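Local coordinates for protein ribonucleoside-diphosphate reductase (Pseudomonas aeruginosa, PDB 5IM3) that probably supplies deoxyribonucleotides for DNA synthesis by reducing ribonucleoside diphosphates, and binds dATP as an allosteric ligand, at residues S688-S693 / E746-A751; Y739-L744 / W896-K901; M767-T772 / Q872-N877; V854-I859 / L878-A883. All blocks are in the same frame, centred on the assembly; numbering follows the deposited sequence.

How the contacts relate
All four contacts lie in the part assigned to the barrel domain and join parts separated by 18 to 151 residues. Contact 1 closes before contact 3 opens, contact 2 spans both contacts 3 and 4, and the segments of contacts 3 and 4 alternate. Contact 3 is the meeting point: M767 and I769 pack on M689 of contact 1, K901 of contact 2 probably hydrogen-bonds to Q872, and L876 packs on I859 of contact 4. Its centre lies about 17 to 19 Å from those of the others. Contacts 2 and 4 share no touch, but strand 878-881 leads into helix 885-897. Through contact 3, the most central, helices 679-707, 856-866 and the end of 885-897 are linked.

Contact 1 (S688-S693 / E746-A751); sequences SMEAIS and ETLDWA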
loop_
_atom_site.group_PDB
_atom_site.type_symbol
_atom_site.label_atom_id
_atom_site.label_comp_id
_atom_site.label_asym_id
_atom_site.label_seq_id
_atom_site.Cartn_x
_atom_site.Cartn_y
_atom_site.Cartn_z
ATOM N N SER A 688 17.454 27.318 -37.186
ATOM C CA SER A 688 18.830 27.525 -36.746
ATOM C C SER A 688 19.698 26.321 -37.090
ATOM O O SER A 688 20.863 26.479 -37.474
ATOM C CB SER A 688 18.871 27.813 -35.246
ATOM O OG SER A 688 18.141 26.842 -34.518
ATOM N N MET A 689 19.149 25.110 -36.969
ATOM C CA MET A 689 19.905 23.926 -37.363
ATOM C C MET A 689 20.087 23.866 -38.873
ATOM O O MET A 689 21.152 23.467 -39.358
ATOM C CB MET A 689 19.210 22.661 -36.862
ATOM C CG MET A 689 19.889 22.033 -35.659
ATOM S SD MET A 689 21.626 21.666 -35.966
ATOM C CE MET A 689 22.374 22.399 -34.516
ATOM N N GLU A 690 19.058 24.251 -39.632
ATOM C CA GLU A 690 19.182 24.280 -41.084
ATOM C C GLU A 690 20.280 25.242 -41.520
ATOM O O GLU A 690 21.010 24.969 -42.479
ATOM C CB GLU A 690 17.844 24.671 -41.712
ATOM C CG GLU A 690 17.842 24.639 -43.233
ATOM C CD GLU A 690 16.552 25.175 -43.832
ATOM O OE1 GLU A 690 15.700 25.678 -43.069
ATOM O OE2 GLU A 690 16.395 25.096 -45.070
ATOM N N ALA A 691 20.410 26.377 -40.829
ATOM C CA ALA A 691 21.446 27.343 -41.176
ATOM C C ALA A 691 22.832 26.801 -40.846
ATOM O O ALA A 691 23.731 26.804 -41.696
ATOM C CB ALA A 691 21.194 28.664 -40.450
ATOM N N ILE A 692 23.027 26.334 -39.610
ATOM C CA ILE A 692 24.309 25.743 -39.233
ATOM C C ILE A 692 24.650 24.585 -40.161
ATOM O O ILE A 692 25.796 24.438 -40.601
ATOM C CB ILE A 692 24.277 25.299 -37.757
ATOM C CG1 ILE A 692 24.054 26.510 -36.848
ATOM C CG2 ILE A 692 25.573 24.586 -37.379
ATOM C CD1 ILE A 692 23.854 26.165 -35.388
ATOM N N SER A 693 23.658 23.752 -40.480
ATOM C CA SER A 693 23.902 22.589 -41.329
ATOM C C SER A 693 24.421 23.004 -42.698
ATOM O O SER A 693 25.392 22.432 -43.209
ATOM C CB SER A 693 22.620 21.776 -41.475
ATOM O OG SER A 693 22.739 20.862 -42.543
ATOM N N GLU A 746 11.512 23.682 -45.536
ATOM C CA GLU A 746 12.849 24.181 -45.826
ATOM C C GLU A 746 12.773 25.678 -46.085
ATOM O O GLU A 746 11.851 26.149 -46.755
ATOM C CB GLU A 746 13.455 23.478 -47.048
ATOM C CG GLU A 746 13.447 21.961 -46.960
ATOM C CD GLU A 746 13.961 21.300 -48.225
ATOM O OE1 GLU A 746 13.720 20.086 -48.401
ATOM O OE2 GLU A 746 14.599 21.998 -49.043
ATOM N N THR A 747 13.748 26.421 -45.561
ATOM C CA THR A 747 13.801 27.867 -45.736
ATOM C C THR A 747 14.991 28.324 -46.568
ATOM O O THR A 747 15.121 29.525 -46.826
ATOM C CB THR A 747 13.838 28.568 -44.371
ATOM O OG1 THR A 747 15.117 28.368 -43.758
ATOM C CG2 THR A 747 12.749 28.023 -43.456
ATOM N N LEU A 748 15.858 27.408 -46.994
ATOM C CA LEU A 748 17.028 27.723 -47.802
ATOM C C LEU A 748 16.904 27.056 -49.166
ATOM O O LEU A 748 15.980 26.282 -49.426
ATOM C CB LEU A 748 18.317 27.266 -47.107
ATOM C CG LEU A 748 19.004 28.249 -46.155
ATOM C CD1 LEU A 748 18.059 28.751 -45.074
ATOM C CD2 LEU A 748 20.223 27.587 -45.531
ATOM N N ASP A 749 17.856 27.369 -50.043
ATOM C CA ASP A 749 17.963 26.738 -51.356
ATOM C C ASP A 749 19.130 25.760 -51.313
ATOM O O ASP A 749 20.294 26.171 -51.344
ATOM C CB ASP A 749 18.160 27.775 -52.457
ATOM C CG ASP A 749 18.316 27.142 -53.827
ATOM O OD1 ASP A 749 17.845 25.998 -54.012
ATOM O OD2 ASP A 749 18.911 27.783 -54.718
ATOM N N TRP A 750 18.814 24.469 -51.252
ATOM C CA TRP A 750 19.828 23.433 -51.113
ATOM C C TRP A 750 20.284 22.856 -52.445
ATOM O O TRP A 750 21.312 22.171 -52.480
ATOM C CB TRP A 750 19.296 22.300 -50.232
ATOM C CG TRP A 750 19.147 22.681 -48.794
ATOM C CD1 TRP A 750 18.080 23.310 -48.218
ATOM C CD2 TRP A 750 20.095 22.455 -47.745
ATOM N NE1 TRP A 750 18.308 23.492 -46.875
ATOM C CE2 TRP A 750 19.538 22.973 -46.559
ATOM C CE3 TRP A 750 21.362 21.866 -47.693
ATOM C CZ2 TRP A 750 20.203 22.917 -45.335
ATOM C CZ3 TRP A 750 22.021 21.813 -46.479
ATOM C CH2 TRP A 750 21.440 22.334 -45.316
ATOM N N ALA A 751 19.557 23.111 -53.532
ATOM C CA ALA A 751 19.935 22.532 -54.818
ATOM C C ALA A 751 21.358 22.882 -55.227
ATOM O O ALA A 751 22.081 21.976 -55.675
ATOM C CB ALA A 751 18.929 22.965 -55.893
#
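W750 turns the rim of its indole to helix 679-707, and E690 meets it there with a carboxylate nearly coplanar with the ring, the two planes 4° apart. E690 CG lies in the ring plane, 3.6 Å from W750 CZ2. Beside it, W750 NE1 donates to E690 OE2 over 3.1 Å, an almost straight bond that stays in the indole plane and uses the anti lone pair of the oxygen. S693 OG also comes in at the edge, 3.4 Å from W750 CH2. Two rings from outside the segments pack on this indole: Y694 meets it edge-to-face, and W869 lies with its plane nearly parallel.

E690 CG stands anti to the backbone N (chi1 -176°) and the rest of the chain is extended, which carries the carboxylate out from the helix into the curl of the loop. There T747 N donates to E690 OE2 at 3.0 Å on the syn side, with a weaker bond to OE1, and L748 N adds another weak bond to OE2. T747 OG1 donates to E690 OE1 at 2.8 Å from above the carboxylate plane. Donors on both lone pairs of OE2 fix the rotation of the group. So many donors around a buried carboxylate would probably favour its charged form, although E746 OE2 stands 5.3 Å from E690 OE2.

The loop leads on into helix 751-757. On helix 679-707 itself, M689 and I692 pack on I662 of strand 659-663, while A691 and I692 touch L623 of helix 620-640.

Contact 2 (Y739-L744 / W896-K901); sequences YIEVDL and WFRGLK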
loop_
_atom_site.group_PDB
_atom_site.type_symbol
_atom_site.label_atom_id
_atom_site.label_comp_id
_atom_site.label_asym_id
_atom_site.label_seq_id
_atom_site.Cartn_x
_atom_site.Cartn_y
_atom_site.Cartn_z
ATOM N N TYR A 739 3.906 4.840 -39.607
ATOM C CA TYR A 739 4.714 4.749 -38.400
ATOM C C TYR A 739 5.669 5.918 -38.197
ATOM O O TYR A 739 6.405 5.923 -37.204
ATOM C CB TYR A 739 5.526 3.450 -38.408
ATOM C CG TYR A 739 4.694 2.195 -38.530
ATOM C CD1 TYR A 739 4.001 1.688 -37.440
ATOM C CD2 TYR A 739 4.614 1.512 -39.734
ATOM C CE1 TYR A 739 3.244 0.537 -37.550
ATOM C CE2 TYR A 739 3.862 0.363 -39.853
ATOM C CZ TYR A 739 3.180 -0.121 -38.759
ATOM O OH TYR A 739 2.430 -1.266 -38.884
ATOM N N ILE A 740 5.698 6.899 -39.096
ATOM C CA ILE A 740 6.593 8.041 -38.937
ATOM C C ILE A 740 5.966 9.255 -39.604
ATOM O O ILE A 740 5.391 9.161 -40.692
ATOM C CB ILE A 740 7.995 7.756 -39.517
ATOM C CG1 ILE A 740 8.899 8.985 -39.367
ATOM C CG2 ILE A 740 7.894 7.335 -40.979
ATOM C CD1 ILE A 740 10.363 8.714 -39.693
ATOM N N GLU A 741 6.089 10.400 -38.940
ATOM C CA GLU A 741 5.629 11.671 -39.488
ATOM C C GLU A 741 6.548 12.760 -38.967
ATOM O O GLU A 741 6.682 12.928 -37.752
ATOM C CB GLU A 741 4.178 11.949 -39.097
ATOM C CG GLU A 741 3.645 13.273 -39.609
ATOM C CD GLU A 741 2.169 13.448 -39.331
ATOM O OE1 GLU A 741 1.374 12.600 -39.789
ATOM O OE2 GLU A 741 1.806 14.427 -38.647
ATOM N N VAL A 742 7.184 13.488 -39.879
ATOM C CA VAL A 742 8.126 14.539 -39.520
ATOM C C VAL A 742 7.951 15.697 -40.492
ATOM O O VAL A 742 7.663 15.492 -41.676
ATOM C CB VAL A 742 9.582 14.018 -39.519
ATOM C CG1 VAL A 742 9.922 13.358 -40.839
ATOM C CG2 VAL A 742 10.568 15.141 -39.211
ATOM N N ASP A 743 8.101 16.914 -39.979
ATOM C CA ASP A 743 8.024 18.101 -40.821
ATOM C C ASP A 743 9.163 18.104 -41.832
ATOM O O ASP A 743 10.300 17.750 -41.513
ATOM C CB ASP A 743 8.086 19.359 -39.956
ATOM C CG ASP A 743 7.966 20.626 -40.770
ATOM O OD1 ASP A 743 8.996 21.085 -41.306
ATOM O OD2 ASP A 743 6.843 21.166 -40.870
ATOM N N LEU A 744 8.854 18.510 -43.064
ATOM C CA LEU A 744 9.823 18.509 -44.155
ATOM C C LEU A 744 10.040 19.903 -44.736
ATOM O O LEU A 744 10.533 20.031 -45.861
ATOM C CB LEU A 744 9.376 17.535 -45.250
ATOM C CG LEU A 744 10.050 16.159 -45.315
ATOM C CD1 LEU A 744 10.163 15.503 -43.947
ATOM C CD2 LEU A 744 9.284 15.253 -46.270
ATOM N N TRP A 896 9.979 8.043 -31.343
ATOM C CA TRP A 896 10.188 7.189 -32.507
ATOM C C TRP A 896 9.354 7.667 -33.690
ATOM O O TRP A 896 9.845 7.748 -34.822
ATOM C CB TRP A 896 9.843 5.743 -32.144
ATOM C CG TRP A 896 9.995 4.770 -33.266
ATOM C CD1 TRP A 896 11.162 4.336 -33.825
ATOM C CD2 TRP A 896 8.941 4.091 -33.955
ATOM N NE1 TRP A 896 10.899 3.433 -34.827
ATOM C CE2 TRP A 896 9.543 3.265 -34.926
ATOM C CE3 TRP A 896 7.548 4.102 -33.847
ATOM C CZ2 TRP A 896 8.798 2.463 -35.785
ATOM C CZ3 TRP A 896 6.813 3.307 -34.699
ATOM C CH2 TRP A 896 7.440 2.492 -35.653
ATOM N N PHE A 897 8.087 7.995 -33.440
ATOM C CA PHE A 897 7.195 8.425 -34.513
ATOM C C PHE A 897 7.706 9.686 -35.204
ATOM O O PHE A 897 7.388 9.922 -36.375
ATOM C CB PHE A 897 5.790 8.647 -33.942
ATOM C CG PHE A 897 4.727 8.841 -34.984
ATOM C CD1 PHE A 897 4.304 7.783 -35.770
ATOM C CD2 PHE A 897 4.131 10.079 -35.159
ATOM C CE1 PHE A 897 3.320 7.959 -36.724
ATOM C CE2 PHE A 897 3.148 10.260 -36.109
ATOM C CZ PHE A 897 2.743 9.200 -36.892
ATOM N N ARG A 898 8.502 10.499 -34.508
ATOM C CA ARG A 898 8.985 11.768 -35.043
ATOM C C ARG A 898 10.390 11.668 -35.625
ATOM O O ARG A 898 11.034 12.697 -35.857
ATOM C CB ARG A 898 8.943 12.849 -33.960
ATOM C CG ARG A 898 7.545 13.217 -33.502
ATOM C CD ARG A 898 6.756 13.863 -34.630
ATOM N NE ARG A 898 5.355 14.068 -34.289
ATOM C CZ ARG A 898 4.443 14.516 -35.144
ATOM N NH1 ARG A 898 4.788 14.815 -36.389
ATOM N NH2 ARG A 898 3.186 14.667 -34.753
ATOM N N GLY A 899 10.879 10.456 -35.864
ATOM C CA GLY A 899 12.132 10.288 -36.567
ATOM C C GLY A 899 13.373 10.558 -35.751
ATOM O O GLY A 899 14.433 10.816 -36.330
ATOM N N LEU A 900 13.286 10.504 -34.427
ATOM C CA LEU A 900 14.476 10.679 -33.608
ATOM C C LEU A 900 15.357 9.438 -33.682
ATOM O O LEU A 900 14.868 8.308 -33.786
ATOM C CB LEU A 900 14.094 10.970 -32.157
ATOM C CG LEU A 900 13.505 12.354 -31.863
ATOM C CD1 LEU A 900 13.156 12.457 -30.390
ATOM C CD2 LEU A 900 14.462 13.472 -32.260
ATOM N N LYS A 901 16.669 9.659 -33.643
ATOM C CA LYS A 901 17.625 8.562 -33.665
ATOM C C LYS A 901 17.943 8.037 -32.275
ATOM O O LYS A 901 18.169 6.833 -32.115
ATOM C CB LYS A 901 18.924 9.008 -34.347
ATOM C CG LYS A 901 18.754 9.438 -35.793
ATOM C CD LYS A 901 20.096 9.726 -36.439
ATOM C CE LYS A 901 19.939 10.163 -37.885
ATOM N NZ LYS A 901 21.256 10.453 -38.504
#
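F897 and E741 make the main backbone link, E741 N donating to F897 O at 2.9 Å. The same oxygen takes a CA-H...O contact from I740 CA at 3.3 Å. This carbonyl stands where helix 885-897 finishes in a Schellman motif, with G899 as the C-prime residue at positive phi.

The charged contacts are looser. The bend at chi2 (-65°) brings R898 CD against E741 O, and R898 NH1 makes a weak bond to the same oxygen at 3.0 Å. A long salt bridge, 3.8 Å from R898 NH1 to E741 OE2, runs between planes 75° apart. R898 NE has a stronger partner in E861.

Apolar and ring contacts fill the rest. The F897 ring lies against the backbone of the loop, with E741 N 4.0 Å above its plane and over its centre. E741 CB rests 3.6 Å from F897 CE2. Y739 and W896 run side by side, Y739 CB touching W896 CH2 at 3.5 Å, while Y739 O sits over one face of the indole toward its rim. Their polar ends turn elsewhere, Y739 OH to D497 and W896 NE1 to D489. I740 CD1 packs on G899 CA.

The chemistry implies a join held by a helix-end carbonyl and by aromatic rings packed against backbone and CB atoms; the E741-R898 pairing is long, and the arginine charge is probably met chiefly by E861.

Contact 3 (M767-T772 / Q872-N877); sequences MAIAPT and QAQSLN
I769 and Q874 lie side by side and point the same way, their CB atoms 3.6 Å apart across a single parallel beta bridge. Q874 CG takes the crowded position between backbone N and carbonyl carbon (chi1 54°). The chain is extended beyond it, and Q874 OE1 passes 3.9 Å from I769 CD1 while hydrogen-bonding to R866 NE.

Q872 is extended as well, but its CG sits beside the backbone N. Its CB is pressed to 3.1 Å from M767 O, and it touches A768 CB too. Its amide oxygen goes on to T591 N, outside the two segments. S875 OG stands anti to its own carbonyl carbon (chi1 -60°), which brings it within 3.2 Å of P771 CD; the hydroxyl's hydrogen-bond partner is C587 O.

The backbones are joined on both sides of Q874. I769 N donates to A873 O at 3.3 Å, and S875 N donates to I769 O at 2.8 Å. At the upstream end Q872 N makes only a weak bond to M767 O.

With the touching parts of the two segments 15° apart and running the same way, this is the bonding of a parallel bridge. A768 is hydrogen-bonded to L660 beyond it, and T772 stands at the N-cap position of helix 773-779, without a capping bond from its side chain. The arrangement is consistent with the strand-then-helix build of the ten-stranded alpha-beta barrel of ribonucleotide reductases.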
loop_
_atom_site.group_PDB
_atom_site.type_symbol
_atom_site.label_atom_id
_atom_site.label_comp_id
_atom_site.label_asym_id
_atom_site.label_seq_id
_atom_site.Cartn_x
_atom_site.Cartn_y
_atom_site.Cartn_z
ATOM N N MET A 767 27.997 16.865 -38.031
ATOM C CA MET A 767 27.262 17.468 -36.929
ATOM C C MET A 767 26.819 16.428 -35.910
ATOM O O MET A 767 26.426 15.313 -36.266
ATOM C CB MET A 767 26.041 18.211 -37.454
ATOM C CG MET A 767 26.374 19.231 -38.520
ATOM S SD MET A 767 24.915 19.713 -39.439
ATOM C CE MET A 767 24.060 20.670 -38.192
ATOM N N ALA A 768 26.880 16.820 -34.640
ATOM C CA ALA A 768 26.359 16.024 -33.538
ATOM C C ALA A 768 26.238 16.942 -32.332
ATOM O O ALA A 768 27.166 17.703 -32.043
ATOM C CB ALA A 768 27.272 14.835 -33.226
ATOM N N ILE A 769 25.102 16.883 -31.645
ATOM C CA ILE A 769 24.848 17.723 -30.478
ATOM C C ILE A 769 25.107 16.865 -29.246
ATOM O O ILE A 769 24.292 16.016 -28.875
ATOM C CB ILE A 769 23.432 18.304 -30.484
ATOM C CG1 ILE A 769 23.215 19.168 -31.729
ATOM C CG2 ILE A 769 23.194 19.136 -29.225
ATOM C CD1 ILE A 769 21.790 19.693 -31.872
ATOM N N ALA A 770 26.240 17.097 -28.608
ATOM C CA ALA A 770 26.673 16.386 -27.422
ATOM C C ALA A 770 26.455 17.237 -26.182
ATOM O O ALA A 770 26.265 18.454 -26.278
ATOM C CB ALA A 770 28.156 16.022 -27.540
ATOM N N PRO A 771 26.468 16.634 -24.994
ATOM C CA PRO A 771 26.439 17.442 -23.771
ATOM C C PRO A 771 27.635 18.380 -23.727
ATOM O O PRO A 771 28.682 18.113 -24.321
ATOM C CB PRO A 771 26.490 16.398 -22.649
ATOM C CG PRO A 771 25.969 15.142 -23.281
ATOM C CD PRO A 771 26.447 15.193 -24.698
ATOM N N THR A 772 27.467 19.497 -23.019
ATOM C CA THR A 772 28.461 20.568 -22.996
ATOM C C THR A 772 28.642 21.096 -21.583
ATOM O O THR A 772 28.816 22.302 -21.374
ATOM C CB THR A 772 28.060 21.713 -23.925
ATOM O OG1 THR A 772 26.864 22.326 -23.431
ATOM C CG2 THR A 772 27.827 21.215 -25.344
ATOM N N GLN A 872 24.494 12.982 -37.825
ATOM C CA GLN A 872 24.595 12.053 -36.705
ATOM C C GLN A 872 23.342 12.198 -35.837
ATOM O O GLN A 872 22.243 12.139 -36.397
ATOM C CB GLN A 872 25.917 12.278 -35.972
ATOM C CG GLN A 872 27.146 12.197 -36.857
ATOM C CD GLN A 872 28.405 11.888 -36.071
ATOM O OE1 GLN A 872 28.480 10.881 -35.365
ATOM N NE2 GLN A 872 29.398 12.759 -36.182
ATOM N N ALA A 873 23.441 12.378 -34.525
ATOM C CA ALA A 873 22.269 12.433 -33.656
ATOM C C ALA A 873 22.460 13.579 -32.663
ATOM O O ALA A 873 23.257 14.498 -32.882
ATOM C CB ALA A 873 22.050 11.072 -32.978
ATOM N N GLN A 874 21.713 13.541 -31.558
ATOM C CA GLN A 874 21.812 14.563 -30.526
ATOM C C GLN A 874 21.445 13.960 -29.178
ATOM O O GLN A 874 20.487 13.187 -29.076
ATOM C CB GLN A 874 20.901 15.760 -30.838
ATOM C CG GLN A 874 19.450 15.399 -31.090
ATOM C CD GLN A 874 18.667 16.531 -31.731
ATOM O OE1 GLN A 874 18.584 17.636 -31.188
ATOM N NE2 GLN A 874 18.092 16.262 -32.898
ATOM N N SER A 875 22.215 14.317 -28.152
ATOM C CA SER A 875 21.937 13.854 -26.796
ATOM C C SER A 875 20.689 14.548 -26.264
ATOM O O SER A 875 20.679 15.771 -26.085
ATOM C CB SER A 875 23.131 14.130 -25.888
ATOM O OG SER A 875 24.281 13.469 -26.365
ATOM N N LEU A 876 19.644 13.771 -26.004
ATOM C CA LEU A 876 18.323 14.314 -25.698
ATOM C C LEU A 876 17.852 13.779 -24.351
ATOM O O LEU A 876 17.315 12.671 -24.271
ATOM C CB LEU A 876 17.329 13.961 -26.797
ATOM C CG LEU A 876 15.954 14.615 -26.658
ATOM C CD1 LEU A 876 16.064 16.132 -26.761
ATOM C CD2 LEU A 876 15.004 14.070 -27.709
ATOM N N ASN A 877 18.040 14.567 -23.299
ATOM C CA ASN A 877 17.425 14.263 -22.019
ATOM C C ASN A 877 15.951 14.642 -22.056
ATOM O O ASN A 877 15.569 15.651 -22.655
ATOM C CB ASN A 877 18.132 15.006 -20.890
ATOM C CG ASN A 877 19.544 14.518 -20.677
ATOM O OD1 ASN A 877 19.818 13.321 -20.753
ATOM N ND2 ASN A 877 20.455 15.447 -20.425
#

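Contact 4 (V854-I859 / L878-A883); sequences VETRWI and LYIAGA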
loop_
_atom_site.group_PDB
_atom_site.type_symbol
_atom_site.label_atom_id
_atom_site.label_comp_id
_atom_site.label_asym_id
_atom_site.label_seq_id
_atom_site.Cartn_x
_atom_site.Cartn_y
_atom_site.Cartn_z
ATOM N N VAL A 854 7.876 22.263 -18.555
ATOM C CA VAL A 854 7.676 22.306 -19.999
ATOM C C VAL A 854 7.226 20.919 -20.434
ATOM O O VAL A 854 7.870 19.917 -20.094
ATOM C CB VAL A 854 8.954 22.722 -20.751
ATOM C CG1 VAL A 854 8.720 22.675 -22.259
ATOM C CG2 VAL A 854 9.395 24.116 -20.335
ATOM N N GLU A 855 6.130 20.857 -21.183
ATOM C CA GLU A 855 5.623 19.571 -21.634
ATOM C C GLU A 855 6.647 18.890 -22.533
ATOM O O GLU A 855 7.301 19.532 -23.360
ATOM C CB GLU A 855 4.298 19.747 -22.369
ATOM C CG GLU A 855 3.189 20.302 -21.495
ATOM C CD GLU A 855 1.858 20.326 -22.207
ATOM O OE1 GLU A 855 1.440 19.259 -22.707
ATOM O OE2 GLU A 855 1.233 21.406 -22.278
ATOM N N THR A 856 6.782 17.576 -22.358
ATOM C CA THR A 856 7.829 16.831 -23.048
ATOM C C THR A 856 7.678 16.909 -24.561
ATOM O O THR A 856 8.674 16.844 -25.287
ATOM C CB THR A 856 7.809 15.375 -22.580
ATOM O OG1 THR A 856 7.806 15.338 -21.147
ATOM C CG2 THR A 856 9.026 14.618 -23.091
ATOM N N ARG A 857 6.447 17.059 -25.053
ATOM C CA ARG A 857 6.220 17.082 -26.495
ATOM C C ARG A 857 6.969 18.223 -27.177
ATOM O O ARG A 857 7.366 18.091 -28.340
ATOM C CB ARG A 857 4.722 17.177 -26.789
ATOM C CG ARG A 857 3.997 18.294 -26.056
ATOM C CD ARG A 857 2.517 18.289 -26.406
ATOM N NE ARG A 857 1.734 19.174 -25.546
ATOM C CZ ARG A 857 1.374 20.417 -25.858
ATOM N NH1 ARG A 857 1.718 20.952 -27.023
ATOM N NH2 ARG A 857 0.660 21.132 -24.999
ATOM N N TRP A 858 7.164 19.349 -26.486
ATOM C CA TRP A 858 7.926 20.444 -27.081
ATOM C C TRP A 858 9.384 20.052 -27.288
ATOM O O TRP A 858 9.977 20.370 -28.325
ATOM C CB TRP A 858 7.833 21.694 -26.205
ATOM C CG TRP A 858 6.446 22.220 -26.036
ATOM C CD1 TRP A 858 5.688 22.175 -24.904
ATOM C CD2 TRP A 858 5.646 22.881 -27.027
ATOM N NE1 TRP A 858 4.467 22.760 -25.128
ATOM C CE2 TRP A 858 4.416 23.201 -26.424
ATOM C CE3 TRP A 858 5.852 23.229 -28.366
ATOM C CZ2 TRP A 858 3.394 23.853 -27.112
ATOM C CZ3 TRP A 858 4.834 23.874 -29.048
ATOM C CH2 TRP A 858 3.622 24.182 -28.419
ATOM N N ILE A 859 9.977 19.361 -26.313
ATOM C CA ILE A 859 11.382 18.976 -26.410
ATOM C C ILE A 859 11.575 17.932 -27.503
ATOM O O ILE A 859 12.592 17.932 -28.208
ATOM C CB ILE A 859 11.886 18.465 -25.046
ATOM C CG1 ILE A 859 11.556 19.466 -23.933
ATOM C CG2 ILE A 859 13.385 18.205 -25.085
ATOM C CD1 ILE A 859 12.126 20.845 -24.153
ATOM N N LEU A 878 15.120 13.815 -21.436
ATOM C CA LEU A 878 13.688 14.059 -21.371
ATOM C C LEU A 878 13.260 14.194 -19.920
ATOM O O LEU A 878 13.709 13.436 -19.052
ATOM C CB LEU A 878 12.902 12.943 -22.059
ATOM C CG LEU A 878 13.038 12.886 -23.584
ATOM C CD1 LEU A 878 12.222 11.735 -24.135
ATOM C CD2 LEU A 878 12.605 14.191 -24.236
ATOM N N TYR A 879 12.398 15.176 -19.667
ATOM C CA TYR A 879 11.910 15.485 -18.332
ATOM C C TYR A 879 10.409 15.249 -18.307
ATOM O O TYR A 879 9.676 15.804 -19.130
ATOM C CB TYR A 879 12.248 16.927 -17.953
ATOM C CG TYR A 879 13.725 17.219 -18.047
ATOM C CD1 TYR A 879 14.306 17.578 -19.256
ATOM C CD2 TYR A 879 14.543 17.120 -16.930
ATOM C CE1 TYR A 879 15.659 17.838 -19.347
ATOM C CE2 TYR A 879 15.895 17.380 -17.013
ATOM C CZ TYR A 879 16.448 17.736 -18.221
ATOM O OH TYR A 879 17.797 17.991 -18.300
ATOM N N ILE A 880 9.958 14.416 -17.376
ATOM C CA ILE A 880 8.564 14.010 -17.305
ATOM C C ILE A 880 8.122 14.108 -15.855
ATOM O O ILE A 880 8.607 13.355 -15.001
ATOM C CB ILE A 880 8.345 12.590 -17.844
ATOM C CG1 ILE A 880 8.729 12.534 -19.327
ATOM C CG2 ILE A 880 6.893 12.166 -17.627
ATOM C CD1 ILE A 880 8.544 11.179 -19.972
ATOM N N ALA A 881 7.212 15.034 -15.576
ATOM C CA ALA A 881 6.508 15.059 -14.306
ATOM C C ALA A 881 5.188 14.312 -14.450
ATOM O O ALA A 881 4.634 14.200 -15.547
ATOM C CB ALA A 881 6.264 16.496 -13.845
ATOM N N GLY A 882 4.694 13.794 -13.331
ATOM C CA GLY A 882 3.525 12.937 -13.352
ATOM C C GLY A 882 3.929 11.481 -13.286
ATOM O O GLY A 882 3.337 10.696 -12.539
ATOM N N ALA A 883 4.942 11.120 -14.074
ATOM C CA ALA A 883 5.549 9.792 -14.054
ATOM C C ALA A 883 4.516 8.674 -14.011
ATOM O O ALA A 883 4.106 8.236 -12.931
ATOM C CB ALA A 883 6.498 9.658 -12.864
#
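T856 and, on the helix that continues to 866, I859 lay their side chains against strand 878-881, the first strand of a beta-alpha-beta crossover: helix 885-897 follows it, and strand 906-909 returns parallel beside it. The contact packs the preceding helix on that unit.

L878 opens the strand and does the apolar work. Its CD2 lies 3.8 Å from T856 CG2, the two side chains crossing at about a right angle. The same methyl touches I859 CG2 at 4.2 Å, with L878 and I859 sliding past each other in opposite directions. L878 also packs on Y892 of helix 885-897.

Y879 contributes its backbone oxygen. T856 OG1 donates to Y879 O over 2.8 Å, at a C=O...O angle of 144° and tilted 30° from the carbonyl plane. The torsion of the threonine explains the division of labour: OG1 is anti to its own carbonyl carbon (chi1 -50°) and reaches the strand backbone, while CG2 meets the leucine. The Y879 ring is turned elsewhere, and its hydroxyl is hydrogen-bonded to E786.

I880 pairs its backbone with R907 and L909 of strand 906-909, and the next residue, A881, gives its carbonyl oxygen to K887 NZ. The I880 side chain comes back to the threonine, crossing it at about a right angle: I880 CG1 lies 3.5 Å from T856 OG1, beside the hydroxyl's bond to Y879 O.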